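Local coordinates for Fe-regulated protein B (Neisseria meningitidis, PDB 4AIP), which transports iron across the outer membrane as a TonB-dependent receptor, possibly taking up siderophore-bound iron, at residues Glu493-Ser498 / Phe541-Gly546; Lys530-Arg535 / Lys560-Asn565; Ala581-Asn586 / Tyr614-Asp619. One frame throughout, in Å; residues are numbered along the deposited sequence.

Contact 1: Glu493-Ser498 / Phe541-Gly546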
loop_
_atom_site.group_PDB
_atom_site.type_symbol
_atom_site.label_atom_id
_atom_site.label_comp_id
_atom_site.label_asym_id
_atom_site.label_seq_id
_atom_site.Cartn_x
_atom_site.Cartn_y
_atom_site.Cartn_z
ATOM N N GLU B 493 -43.385 28.326 25.101
ATOM C CA GLU B 493 -42.772 27.704 23.961
ATOM C C GLU B 493 -41.259 27.940 23.852
ATOM O O GLU B 493 -40.573 27.240 23.118
ATOM C CB GLU B 493 -43.494 28.125 22.718
ATOM C CG GLU B 493 -43.216 29.535 22.380
ATOM C CD GLU B 493 -43.833 29.899 21.057
ATOM O OE1 GLU B 493 -44.054 28.940 20.250
ATOM O OE2 GLU B 493 -44.092 31.123 20.816
ATOM N N HIS B 494 -40.744 28.911 24.591
ATOM C CA HIS B 494 -39.316 29.149 24.612
ATOM C C HIS B 494 -38.641 28.504 25.795
ATOM O O HIS B 494 -37.477 28.754 26.013
ATOM C CB HIS B 494 -39.009 30.655 24.650
ATOM C CG HIS B 494 -39.540 31.431 23.477
ATOM N ND1 HIS B 494 -39.803 32.787 23.538
ATOM C CD2 HIS B 494 -39.844 31.047 22.209
ATOM C CE1 HIS B 494 -40.229 33.208 22.358
ATOM N NE2 HIS B 494 -40.276 32.167 21.539
ATOM N N TRP B 495 -39.330 27.678 26.576
ATOM C CA TRP B 495 -38.720 27.194 27.822
ATOM C C TRP B 495 -38.987 25.749 28.125
ATOM O O TRP B 495 -40.173 25.333 28.077
ATOM C CB TRP B 495 -39.315 27.918 29.005
ATOM C CG TRP B 495 -39.034 29.341 29.114
ATOM C CD1 TRP B 495 -39.809 30.390 28.650
ATOM C CD2 TRP B 495 -37.933 29.934 29.809
ATOM N NE1 TRP B 495 -39.227 31.605 28.999
ATOM C CE2 TRP B 495 -38.078 31.354 29.705
ATOM C CE3 TRP B 495 -36.815 29.402 30.496
ATOM C CZ2 TRP B 495 -37.143 32.254 30.257
ATOM C CZ3 TRP B 495 -35.867 30.295 31.042
ATOM C CH2 TRP B 495 -36.043 31.716 30.929
ATOM N N SER B 496 -37.926 25.038 28.548
ATOM C CA SER B 496 -38.038 23.750 29.198
ATOM C C SER B 496 -37.239 23.743 30.456
ATOM O O SER B 496 -36.309 24.512 30.576
ATOM C CB SER B 496 -37.462 22.663 28.317
ATOM O OG SER B 496 -37.935 22.847 27.002
ATOM N N PHE B 497 -37.590 22.836 31.376
ATOM C CA PHE B 497 -36.847 22.579 32.587
ATOM C C PHE B 497 -36.910 21.075 32.764
ATOM O O PHE B 497 -37.836 20.435 32.255
ATOM C CB PHE B 497 -37.493 23.287 33.783
ATOM C CG PHE B 497 -37.783 24.740 33.543
ATOM C CD1 PHE B 497 -38.948 25.131 32.875
ATOM C CD2 PHE B 497 -36.894 25.710 33.969
ATOM C CE1 PHE B 497 -39.217 26.480 32.623
ATOM C CE2 PHE B 497 -37.121 27.044 33.709
ATOM C CZ PHE B 497 -38.301 27.445 33.036
ATOM N N SER B 498 -35.954 20.507 33.487
ATOM C CA SER B 498 -35.716 19.088 33.418
ATOM C C SER B 498 -35.166 18.591 34.682
ATOM O O SER B 498 -34.436 19.315 35.379
ATOM C CB SER B 498 -34.589 18.796 32.453
ATOM O OG SER B 498 -34.816 19.454 31.250
ATOM N N PHE B 541 -32.251 23.372 32.209
ATOM C CA PHE B 541 -33.215 24.247 31.600
ATOM C C PHE B 541 -32.731 24.503 30.189
ATOM O O PHE B 541 -31.515 24.414 29.941
ATOM C CB PHE B 541 -33.338 25.558 32.401
ATOM C CG PHE B 541 -32.238 26.541 32.139
ATOM C CD1 PHE B 541 -32.349 27.459 31.092
ATOM C CD2 PHE B 541 -31.084 26.552 32.918
ATOM C CE1 PHE B 541 -31.290 28.405 30.823
ATOM C CE2 PHE B 541 -30.049 27.495 32.666
ATOM C CZ PHE B 541 -30.164 28.414 31.629
ATOM N N ASN B 542 -33.673 24.821 29.298
ATOM C CA ASN B 542 -33.346 25.296 27.970
ATOM C C ASN B 542 -34.179 26.511 27.656
ATOM O O ASN B 542 -35.425 26.489 27.752
ATOM C CB ASN B 542 -33.629 24.263 26.898
ATOM C CG ASN B 542 -32.869 22.986 27.120
ATOM O OD1 ASN B 542 -31.801 22.804 26.520
ATOM N ND2 ASN B 542 -33.383 22.100 28.005
ATOM N N TYR B 543 -33.506 27.563 27.238
ATOM C CA TYR B 543 -34.195 28.669 26.679
ATOM C C TYR B 543 -33.808 28.755 25.159
ATOM O O TYR B 543 -32.655 28.492 24.796
ATOM C CB TYR B 543 -33.854 29.924 27.485
ATOM C CG TYR B 543 -34.442 31.102 26.854
ATOM C CD1 TYR B 543 -35.774 31.397 27.052
ATOM C CD2 TYR B 543 -33.696 31.887 25.973
ATOM C CE1 TYR B 543 -36.367 32.472 26.448
ATOM C CE2 TYR B 543 -34.273 32.981 25.346
ATOM C CZ TYR B 543 -35.623 33.256 25.597
ATOM O OH TYR B 543 -36.258 34.314 25.002
ATOM N N ASN B 544 -34.765 29.073 24.288
ATOM C CA ASN B 544 -34.484 29.449 22.900
ATOM C C ASN B 544 -35.642 30.216 22.307
ATOM O O ASN B 544 -36.762 29.699 22.236
ATOM C CB ASN B 544 -34.314 28.223 22.030
ATOM C CG ASN B 544 -34.041 28.560 20.532
ATOM O OD1 ASN B 544 -33.918 29.728 20.087
ATOM N ND2 ASN B 544 -33.963 27.507 19.742
ATOM N N ASP B 545 -35.391 31.425 21.829
ATOM C CA ASP B 545 -36.485 32.214 21.297
ATOM C C ASP B 545 -36.319 32.466 19.800
ATOM O O ASP B 545 -37.111 33.173 19.196
ATOM C CB ASP B 545 -36.632 33.500 22.072
ATOM C CG ASP B 545 -35.498 34.453 21.835
ATOM O OD1 ASP B 545 -34.960 34.531 20.696
ATOM O OD2 ASP B 545 -35.144 35.169 22.801
ATOM N N GLY B 546 -35.289 31.877 19.209
ATOM C CA GLY B 546 -35.034 32.030 17.783
ATOM C C GLY B 546 -33.847 32.924 17.506
ATOM O O GLY B 546 -33.206 32.780 16.480
#
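Two neighbouring strands of the TonB-dependent transporter barrel pair antiparallel, Trp495 opposite Tyr543 and Ser496 opposite Asn542, where one strand begins and the other ends beside turn residues. Ser496 and Asn542 form the hydrogen-bonded pair: Ser496 N reaches Asn542 O at 3.0 Å and Asn542 N reaches Ser496 O at 2.9 Å. Asn544 N adds a longer bond of 3.2 Å to His494 O. Aromatic residues fill the face carrying Trp495, Phe497, Phe541 and Tyr543, consistent with the aromatic belts of outer-membrane barrels. Tyr543, its CG anti to the backbone N (chi1 174°), sends an edge toward the six-membered ring of Trp495, a T-shaped pair with planes at 58°; Tyr543 CD1 lies 3.5 Å from Trp495 CE2. Asp545 CB sits over the face of the His494 imidazole, 3.6 Å from its centroid, a CH-pi contact. Asp545 OD2 accepts Tyr543 OH through its anti lone pair, tying the phenol to the turn. On the other face Ser498 OG bonds Arg62 O and Ser496 touches Arg62; small hydroxyl side chains fit this close approach. The pair lies between strand 475-490, bonded to Phe497, and strand 548-563, bonded to Phe541 and Tyr543.

Contact 2: Lys530-Arg535 / Lys560-Asn565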
loop_
_atom_site.group_PDB
_atom_site.type_symbol
_atom_site.label_atom_id
_atom_site.label_comp_id
_atom_site.label_asym_id
_atom_site.label_seq_id
_atom_site.Cartn_x
_atom_site.Cartn_y
_atom_site.Cartn_z
ATOM N N LYS B 530 -19.008 -7.564 41.225
ATOM C CA LYS B 530 -20.202 -7.147 40.542
ATOM C C LYS B 530 -19.983 -5.905 39.780
ATOM O O LYS B 530 -18.893 -5.356 39.736
ATOM C CB LYS B 530 -21.280 -6.910 41.538
ATOM C CG LYS B 530 -20.686 -6.408 42.827
ATOM C CD LYS B 530 -21.734 -5.770 43.614
ATOM C CE LYS B 530 -22.972 -6.702 43.688
ATOM N NZ LYS B 530 -22.602 -7.927 44.476
ATOM N N ALA B 531 -21.066 -5.471 39.162
ATOM C CA ALA B 531 -20.996 -4.371 38.262
ATOM C C ALA B 531 -21.006 -3.084 39.086
ATOM O O ALA B 531 -21.522 -3.045 40.183
ATOM C CB ALA B 531 -22.188 -4.413 37.270
ATOM N N GLU B 532 -20.402 -2.050 38.522
ATOM C CA GLU B 532 -20.482 -0.695 39.017
ATOM C C GLU B 532 -21.896 -0.213 38.808
ATOM O O GLU B 532 -22.550 -0.601 37.826
ATOM C CB GLU B 532 -19.557 0.206 38.194
ATOM C CG GLU B 532 -18.110 -0.116 38.434
ATOM C CD GLU B 532 -17.146 0.649 37.538
ATOM O OE1 GLU B 532 -17.603 1.130 36.455
ATOM O OE2 GLU B 532 -15.948 0.735 37.905
ATOM N N ARG B 533 -22.374 0.657 39.688
ATOM C CA ARG B 533 -23.722 1.071 39.576
ATOM C C ARG B 533 -23.884 2.524 39.911
ATOM O O ARG B 533 -23.576 2.954 41.009
ATOM C CB ARG B 533 -24.613 0.241 40.469
ATOM C CG ARG B 533 -26.047 0.545 40.201
ATOM C CD ARG B 533 -26.879 -0.470 40.917
ATOM N NE ARG B 533 -28.271 -0.444 40.436
ATOM C CZ ARG B 533 -29.329 -0.202 41.192
ATOM N NH1 ARG B 533 -29.223 -0.013 42.499
ATOM N NH2 ARG B 533 -30.508 -0.154 40.628
ATOM N N ALA B 534 -24.450 3.250 38.953
ATOM C CA ALA B 534 -24.481 4.691 38.976
ATOM C C ALA B 534 -25.844 5.157 39.369
ATOM O O ALA B 534 -26.850 4.586 38.914
ATOM C CB ALA B 534 -24.159 5.271 37.554
ATOM N N ARG B 535 -25.880 6.245 40.143
ATOM C CA ARG B 535 -27.106 6.903 40.486
ATOM C C ARG B 535 -26.834 8.336 40.101
ATOM O O ARG B 535 -26.009 9.043 40.736
ATOM C CB ARG B 535 -27.387 6.750 41.997
ATOM C CG ARG B 535 -28.851 7.115 42.423
ATOM C CD ARG B 535 -28.968 7.917 43.717
ATOM N NE ARG B 535 -28.031 7.402 44.705
ATOM C CZ ARG B 535 -27.403 8.136 45.634
ATOM N NH1 ARG B 535 -27.610 9.421 45.710
ATOM N NH2 ARG B 535 -26.550 7.569 46.481
ATOM N N LYS B 560 -21.256 3.054 42.774
ATOM C CA LYS B 560 -20.839 2.098 43.789
ATOM C C LYS B 560 -20.093 0.979 43.129
ATOM O O LYS B 560 -20.326 0.704 41.932
ATOM C CB LYS B 560 -22.083 1.536 44.492
ATOM C CG LYS B 560 -22.917 2.641 45.226
ATOM C CD LYS B 560 -23.816 2.116 46.401
ATOM C CE LYS B 560 -24.210 3.274 47.271
ATOM N NZ LYS B 560 -24.794 2.816 48.541
ATOM N N ASP B 561 -19.217 0.310 43.886
ATOM C CA ASP B 561 -18.504 -0.896 43.429
ATOM C C ASP B 561 -17.522 -0.683 42.261
ATOM O O ASP B 561 -17.237 -1.601 41.457
ATOM C CB ASP B 561 -19.468 -2.042 43.130
ATOM C CG ASP B 561 -20.273 -2.456 44.352
ATOM O OD1 ASP B 561 -19.664 -2.574 45.412
ATOM O OD2 ASP B 561 -21.498 -2.679 44.257
ATOM N N ALA B 562 -16.946 0.510 42.205
ATOM C CA ALA B 562 -15.877 0.780 41.259
ATOM C C ALA B 562 -14.761 -0.261 41.335
ATOM O O ALA B 562 -14.436 -0.775 42.422
ATOM C CB ALA B 562 -15.312 2.155 41.505
ATOM N N LEU B 563 -14.140 -0.549 40.186
ATOM C CA LEU B 563 -13.142 -1.581 40.115
ATOM C C LEU B 563 -11.987 -0.992 39.413
ATOM O O LEU B 563 -12.160 -0.308 38.407
ATOM C CB LEU B 563 -13.584 -2.753 39.218
ATOM C CG LEU B 563 -14.974 -3.361 39.393
ATOM C CD1 LEU B 563 -15.913 -2.888 38.276
ATOM C CD2 LEU B 563 -14.776 -4.846 39.363
ATOM N N ALA B 564 -10.776 -1.322 39.833
ATOM C CA ALA B 564 -9.683 -0.837 39.024
ATOM C C ALA B 564 -8.559 -1.827 38.947
ATOM O O ALA B 564 -8.496 -2.602 38.006
ATOM C CB ALA B 564 -9.208 0.527 39.502
ATOM N N ASN B 565 -7.677 -1.822 39.921
ATOM C CA ASN B 565 -6.558 -2.711 39.874
ATOM C C ASN B 565 -6.904 -3.991 40.658
ATOM O O ASN B 565 -7.734 -3.968 41.580
ATOM C CB ASN B 565 -5.319 -2.038 40.464
ATOM C CG ASN B 565 -4.738 -0.912 39.568
ATOM O OD1 ASN B 565 -4.905 -0.899 38.331
ATOM N ND2 ASN B 565 -4.052 0.027 40.191
#
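Arg533 and Lys560 form the last regular rung of an antiparallel beta hairpin in the barrel wall, made by strands 532-544 and 548-563, before the second strand turns a corner at Asp561. Between the two segments, backbone bonding is confined to this hydrogen-bonded pair. Arg533 N gives to Lys560 O at 3.0 Å, and Lys560 N returns a bond to Arg533 O at 2.9 Å. The same Lys560 O also receives a CA-H...O contact from Glu532. Asp561 adopts a left-handed backbone conformation (phi 65°), which aspartate tolerates better than most residues, and the ladder does not continue regularly beyond it.

A side chain takes over where the backbone pairing stops. Glu532, extended beyond CG, carries its carboxylate along to the next strand, where OE2 accepts Leu563 N at 3.2 Å through its anti lone pair. Its other oxygen, OE1, forms a salt bridge with Arg509, so the buried carboxylate is gripped at both oxygens and would probably stay ionised. A glutamate suits this place because its chain is long enough to span from one strand to the other.

Lys530 and Asp561 are only loosely matched in charge. The lysine bends at its last two torsions, and Lys530 NZ stays 5.4 Å from Asp561 OD2, too far for a salt bridge; the attraction between them is at most long-range. What touches Asp561 OD2 is the lysine's aliphatic part, Lys530 CD.

Apolar packing covers the stem of the glutamate. Leu563, with CG anti to its carbonyl carbon (chi1 -48°), lays a methyl across it, and Glu532 OE2 lies 3.4 Å from Ala562 CA, beside the N-H it accepts. The tightest of the carbon contacts joins Leu563 CD1 to Glu532 CG at 3.5 Å.

Contact 3: Ala581-Asn586 / Tyr614-Asp619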
loop_
_atom_site.group_PDB
_atom_site.type_symbol
_atom_site.label_atom_id
_atom_site.label_comp_id
_atom_site.label_asym_id
_atom_site.label_seq_id
_atom_site.Cartn_x
_atom_site.Cartn_y
_atom_site.Cartn_z
ATOM N N ALA B 581 -13.743 -2.146 44.646
ATOM C CA ALA B 581 -12.759 -1.585 45.511
ATOM C C ALA B 581 -13.048 -0.201 45.983
ATOM O O ALA B 581 -12.151 0.414 46.552
ATOM C CB ALA B 581 -11.326 -1.684 44.891
ATOM N N GLY B 582 -14.252 0.305 45.745
ATOM C CA GLY B 582 -14.542 1.691 46.178
ATOM C C GLY B 582 -15.799 2.301 45.614
ATOM O O GLY B 582 -16.683 1.572 45.165
ATOM N N TYR B 583 -15.873 3.635 45.619
ATOM C CA TYR B 583 -17.030 4.309 45.036
ATOM C C TYR B 583 -16.582 5.567 44.337
ATOM O O TYR B 583 -15.415 5.952 44.429
ATOM C CB TYR B 583 -18.176 4.541 46.066
ATOM C CG TYR B 583 -17.842 5.441 47.274
ATOM C CD1 TYR B 583 -17.249 4.912 48.423
ATOM C CD2 TYR B 583 -18.132 6.820 47.269
ATOM C CE1 TYR B 583 -16.933 5.724 49.555
ATOM C CE2 TYR B 583 -17.834 7.640 48.402
ATOM C CZ TYR B 583 -17.231 7.070 49.543
ATOM O OH TYR B 583 -16.909 7.851 50.648
ATOM N N ILE B 584 -17.502 6.196 43.612
ATOM C CA ILE B 584 -17.150 7.340 42.851
ATOM C C ILE B 584 -18.186 8.428 43.064
ATOM O O ILE B 584 -19.403 8.128 43.172
ATOM C CB ILE B 584 -16.954 7.028 41.341
ATOM C CG1 ILE B 584 -15.847 5.969 41.124
ATOM C CG2 ILE B 584 -16.573 8.325 40.532
ATOM C CD1 ILE B 584 -16.008 5.149 39.869
ATOM N N LYS B 585 -17.678 9.673 43.157
ATOM C CA LYS B 585 -18.529 10.813 43.137
ATOM C C LYS B 585 -18.238 11.724 42.001
ATOM O O LYS B 585 -17.117 11.904 41.628
ATOM C CB LYS B 585 -18.480 11.588 44.452
ATOM C CG LYS B 585 -19.823 11.495 45.178
ATOM C CD LYS B 585 -19.776 10.618 46.415
ATOM C CE LYS B 585 -21.176 10.026 46.699
ATOM N NZ LYS B 585 -22.269 11.003 47.033
ATOM N N ASN B 586 -19.268 12.268 41.407
ATOM C CA ASN B 586 -19.047 13.315 40.504
ATOM C C ASN B 586 -20.147 14.338 40.663
ATOM O O ASN B 586 -21.268 13.970 41.031
ATOM C CB ASN B 586 -18.963 12.786 39.075
ATOM C CG ASN B 586 -18.285 13.767 38.137
ATOM O OD1 ASN B 586 -17.670 14.762 38.575
ATOM N ND2 ASN B 586 -18.419 13.522 36.840
ATOM N N TYR B 614 -12.964 7.131 45.695
ATOM C CA TYR B 614 -12.861 6.861 47.108
ATOM C C TYR B 614 -12.517 5.411 47.316
ATOM O O TYR B 614 -13.321 4.552 47.008
ATOM C CB TYR B 614 -14.182 7.146 47.747
ATOM C CG TYR B 614 -14.482 8.603 47.777
ATOM C CD1 TYR B 614 -13.997 9.427 48.818
ATOM C CD2 TYR B 614 -15.238 9.188 46.777
ATOM C CE1 TYR B 614 -14.260 10.799 48.837
ATOM C CE2 TYR B 614 -15.503 10.566 46.774
ATOM C CZ TYR B 614 -15.006 11.352 47.797
ATOM O OH TYR B 614 -15.305 12.685 47.780
ATOM N N ASP B 615 -11.302 5.147 47.782
ATOM C CA ASP B 615 -10.805 3.808 48.034
ATOM C C ASP B 615 -11.435 3.252 49.287
ATOM O O ASP B 615 -11.557 3.975 50.300
ATOM C CB ASP B 615 -9.291 3.868 48.252
ATOM C CG ASP B 615 -8.513 3.668 46.979
ATOM O OD1 ASP B 615 -8.350 2.500 46.550
ATOM O OD2 ASP B 615 -8.078 4.692 46.416
ATOM N N THR B 616 -11.766 1.958 49.235
ATOM C CA THR B 616 -12.628 1.289 50.208
ATOM C C THR B 616 -11.995 -0.015 50.674
ATOM O O THR B 616 -12.448 -0.678 51.649
ATOM C CB THR B 616 -14.009 1.059 49.543
ATOM O OG1 THR B 616 -14.913 2.079 49.988
ATOM C CG2 THR B 616 -14.593 -0.305 49.812
ATOM N N HIS B 617 -10.914 -0.338 49.985
ATOM C CA HIS B 617 -10.240 -1.616 50.043
ATOM C C HIS B 617 -8.873 -1.418 50.691
ATOM O O HIS B 617 -8.190 -0.427 50.424
ATOM C CB HIS B 617 -10.112 -2.126 48.606
ATOM C CG HIS B 617 -9.611 -3.513 48.513
ATOM N ND1 HIS B 617 -8.273 -3.815 48.592
ATOM C CD2 HIS B 617 -10.264 -4.687 48.383
ATOM C CE1 HIS B 617 -8.118 -5.123 48.502
ATOM N NE2 HIS B 617 -9.313 -5.672 48.384
ATOM N N LYS B 618 -8.468 -2.343 51.554
ATOM C CA LYS B 618 -7.311 -2.114 52.444
ATOM C C LYS B 618 -6.023 -1.895 51.672
ATOM O O LYS B 618 -5.097 -1.240 52.177
ATOM C CB LYS B 618 -7.110 -3.260 53.427
ATOM C CG LYS B 618 -6.290 -4.458 52.883
ATOM C CD LYS B 618 -6.551 -5.734 53.704
ATOM C CE LYS B 618 -8.030 -6.190 53.561
ATOM N NZ LYS B 618 -8.452 -7.355 54.434
ATOM N N ASP B 619 -5.969 -2.431 50.453
ATOM C CA ASP B 619 -4.758 -2.308 49.627
ATOM C C ASP B 619 -4.826 -1.166 48.613
ATOM O O ASP B 619 -3.996 -1.078 47.699
ATOM C CB ASP B 619 -4.413 -3.666 49.017
ATOM C CG ASP B 619 -3.922 -4.660 50.086
ATOM O OD1 ASP B 619 -2.944 -4.280 50.785
ATOM O OD2 ASP B 619 -4.512 -5.772 50.256
#
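Tyr614 meets Tyr583 across an antiparallel beta hairpin of the barrel wall, strands 575-597 and 600-615, just before the second strand gives way to a loop. Their backbones form a hydrogen-bonded pair: Tyr614 N to Tyr583 O at 3.0 Å, nearly straight at 174°, and Tyr583 N back to Tyr614 O. Their rings lie almost parallel, 9° apart, but displaced, touching at Tyr583 CE2 and Tyr614 CD2, 3.4 Å apart. Tyr614 CB stands over the centre of the Tyr583 ring, 3.5 Å from its centroid, a CH-pi contact made possible because Tyr583 CG tucks between its own N and carbonyl carbon (chi1 62°). Lys585 CB packs at the edge of the Tyr614 ring, while its NZ makes a weak bond to Thr558.

Asp615 pairs with Gly582, whose side-chain-less CA admits Tyr614 O to 3.2 Å. The CB of Asp615 points away from 581-586, and its OD1 accepts Leu622 N from the following loop.

Thr616 ends the pairing through its N, which bonds Ala581 O at 3.1 Å with a bent geometry. Its branched CB rests on Gly582 CA, and OG1 lies at the edge of the Tyr583 ring.

His617 is held by Gln567 at NE2, while its ND1 accepts Asp619 N within the loop. Across the hairpin it offers its aliphatic root, His617 CB lying 3.9 Å from Ala581 CB.

Overall arrangement
All three contacts join neighbouring antiparallel strands of the same barrel. Contacts 1 and 2 share strand 532-544, near its opposite ends, with centres about 35 Å apart. Contact 1 is a surface contact, rich in aromatic rings beside short turns. Contacts 2 and 3 are partly buried and adjoin, their centres about 9 Å apart: Ala562 O probably accepts a hydrogen bond from Ala581 N, and Ala562 CB packs on Ile584. Their chemistry differs, however. Contact 2 uses a buried carboxylate where the ladder breaks, whereas contacts 1 and 3 each add a ring pair to their backbone bonds, edge-to-face in contact 1 but near-parallel and displaced in contact 3.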